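Local atomic coordinates of archaeal flagellar ATP-binding protein FlaH (Methanocaldococcus jannaschii DSM 2661, PDB entry 4WIA), a protein that probably binds ATP and magnesium as a component of the archaellum, the archaeal flagellum, with a suggested regulatory part in its assembly. Residues S28-E33 against M182-E187. Sequence-based numbering, arbitrary orientation.
Sequences SLIIIE and MLIRTE
The carbonyl oxygen of I184 takes two donors from the neighbouring strand: the amide N of E33 at 2.8 Å and, as a CA-H...O contact, the CA of I32 at 3.3 Å. M182 O is held in the same way by I31 N and I30 CA. These pairs belong to the parallel ladder joining strands 29-33 and 182-191 in the central sheet of a KaiC-like P-loop NTPase, where strand 29-33 leads into the Walker A loop and lies between strands 158-163 and 182-191. On the face carrying I30, I32, M182 and I184, I30 and selenomethionine M182 run side by side, I30 CD1 resting 3.8 Å from SE. With CG1 beside the backbone N (chi1 -52°), the other branch, I30 CG2, falls anti to that N and reaches I184 CD1 at 4.0 Å. An alanine at I30 would probably open a gap beside the selenium and leave I184 CD1 without this methyl neighbour. On the opposite face, L183 CD1 packs on I31 CB at 3.8 Å, while the extended E33 carries its carboxylate to a salt bridge with R177. Beside the probable nucleotide site, T186 OG1 hydrogen-bonds T38 OG1 of the P-loop, a probable ATP ligand, and T186 CG2 touches I32 CG2. The ladder ends where T186 N meets E33 O at 3.0 Å, the donor standing 36° out of the carbonyl plane.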
loop_
_atom_site.group_PDB
_atom_site.type_symbol
_atom_site.label_atom_id
_atom_site.label_comp_id
_atom_site.label_asym_id
_atom_site.label_seq_id
_atom_site.Cartn_x
_atom_site.Cartn_y
_atom_site.Cartn_z
ATOM N N SER A 28 -8.958 -13.121 15.611
ATOM C CA SER A 28 -10.285 -12.677 16.008
ATOM C C SER A 28 -11.369 -13.570 15.357
ATOM O O SER A 28 -11.238 -13.973 14.183
ATOM C CB SER A 28 -10.492 -11.213 15.589
ATOM O OG SER A 28 -9.710 -10.323 16.405
ATOM N N LEU A 29 -12.411 -13.834 16.120
ATOM C CA LEU A 29 -13.655 -14.266 15.606
ATOM C C LEU A 29 -14.688 -13.144 15.801
ATOM O O LEU A 29 -15.180 -12.885 16.916
ATOM C CB LEU A 29 -14.138 -15.515 16.319
ATOM C CG LEU A 29 -15.535 -16.005 15.888
ATOM C CD1 LEU A 29 -15.582 -16.456 14.447
ATOM C CD2 LEU A 29 -15.983 -17.150 16.798
ATOM N N ILE A 30 -15.062 -12.538 14.699
ATOM C CA ILE A 30 -15.933 -11.428 14.708
ATOM C C ILE A 30 -17.309 -11.903 14.315
ATOM O O ILE A 30 -17.494 -12.526 13.282
ATOM C CB ILE A 30 -15.482 -10.397 13.657
ATOM C CG1 ILE A 30 -14.000 -10.066 13.855
ATOM C CG2 ILE A 30 -16.345 -9.143 13.747
ATOM C CD1 ILE A 30 -13.484 -8.911 13.019
ATOM N N ILE A 31 -18.275 -11.622 15.144
ATOM C CA ILE A 31 -19.653 -11.918 14.826
ATOM C C ILE A 31 -20.415 -10.625 14.604
ATOM O O ILE A 31 -20.439 -9.757 15.470
ATOM C CB ILE A 31 -20.325 -12.708 15.990
ATOM C CG1 ILE A 31 -19.597 -14.030 16.203
ATOM C CG2 ILE A 31 -21.802 -12.958 15.683
ATOM C CD1 ILE A 31 -19.631 -14.965 15.016
ATOM N N ILE A 32 -21.038 -10.505 13.454
ATOM C CA ILE A 32 -21.868 -9.370 13.146
ATOM C C ILE A 32 -23.311 -9.767 13.123
ATOM O O ILE A 32 -23.731 -10.483 12.245
ATOM C CB ILE A 32 -21.465 -8.751 11.818
ATOM C CG1 ILE A 32 -19.948 -8.422 11.846
ATOM C CG2 ILE A 32 -22.271 -7.478 11.611
ATOM C CD1 ILE A 32 -19.389 -7.989 10.493
ATOM N N GLU A 33 -24.054 -9.347 14.129
ATOM C CA GLU A 33 -25.380 -9.853 14.360
ATOM C C GLU A 33 -26.376 -8.732 14.202
ATOM O O GLU A 33 -26.285 -7.702 14.896
ATOM C CB GLU A 33 -25.484 -10.443 15.789
ATOM C CG GLU A 33 -26.927 -10.732 16.248
ATOM C CD GLU A 33 -27.070 -11.377 17.612
ATOM O OE1 GLU A 33 -26.074 -11.473 18.361
ATOM O OE2 GLU A 33 -28.210 -11.828 17.924
HETATM N N MSE A 182 -14.935 -10.658 19.011
HETATM C CA MSE A 182 -15.469 -9.353 18.743
HETATM C C MSE A 182 -16.909 -9.524 18.356
HETATM O O MSE A 182 -17.218 -10.186 17.398
HETATM C CB MSE A 182 -14.673 -8.690 17.632
HETATM C CG MSE A 182 -15.140 -7.254 17.400
HETATM SE SE MSE A 182 -14.096 -6.500 15.950
HETATM C CE MSE A 182 -14.477 -4.627 16.259
ATOM N N LEU A 183 -17.811 -8.904 19.092
ATOM C CA LEU A 183 -19.204 -8.948 18.774
ATOM C C LEU A 183 -19.759 -7.564 18.414
ATOM O O LEU A 183 -19.676 -6.622 19.199
ATOM C CB LEU A 183 -19.977 -9.482 19.951
ATOM C CG LEU A 183 -21.498 -9.565 19.748
ATOM C CD1 LEU A 183 -21.898 -10.669 18.755
ATOM C CD2 LEU A 183 -22.219 -9.765 21.091
ATOM N N ILE A 184 -20.351 -7.474 17.235
ATOM C CA ILE A 184 -20.866 -6.254 16.724
ATOM C C ILE A 184 -22.315 -6.456 16.392
ATOM O O ILE A 184 -22.672 -7.373 15.633
ATOM C CB ILE A 184 -20.160 -5.838 15.430
ATOM C CG1 ILE A 184 -18.674 -5.736 15.658
ATOM C CG2 ILE A 184 -20.715 -4.513 14.952
ATOM C CD1 ILE A 184 -17.881 -5.547 14.370
ATOM N N ARG A 185 -23.163 -5.584 16.916
ATOM C CA ARG A 185 -24.582 -5.621 16.596
ATOM C C ARG A 185 -24.985 -4.454 15.724
ATOM O O ARG A 185 -24.676 -3.306 16.043
ATOM C CB ARG A 185 -25.411 -5.653 17.884
ATOM C CG ARG A 185 -26.906 -5.511 17.669
ATOM C CD ARG A 185 -27.675 -5.902 18.899
ATOM N NE ARG A 185 -28.992 -5.289 18.921
ATOM C CZ ARG A 185 -30.116 -5.830 18.426
ATOM N NH1 ARG A 185 -30.137 -7.038 17.853
ATOM N NH2 ARG A 185 -31.253 -5.145 18.514
ATOM N N THR A 186 -25.698 -4.752 14.642
ATOM C CA THR A 186 -26.138 -3.741 13.687
ATOM C C THR A 186 -27.638 -3.488 13.764
ATOM O O THR A 186 -28.393 -4.421 13.975
ATOM C CB THR A 186 -25.773 -4.120 12.251
ATOM O OG1 THR A 186 -26.298 -5.396 11.929
ATOM C CG2 THR A 186 -24.292 -4.174 12.096
ATOM N N GLU A 187 -28.036 -2.215 13.614
ATOM C CA GLU A 187 -29.439 -1.802 13.476
ATOM C C GLU A 187 -29.574 -0.602 12.542
ATOM O O GLU A 187 -28.597 0.060 12.192
ATOM C CB GLU A 187 -30.089 -1.427 14.817
ATOM C CG GLU A 187 -30.202 -2.592 15.807
ATOM C CD GLU A 187 -31.236 -2.461 16.931
ATOM O OE1 GLU A 187 -32.419 -2.115 16.779
ATOM O OE2 GLU A 187 -30.857 -2.784 18.051
#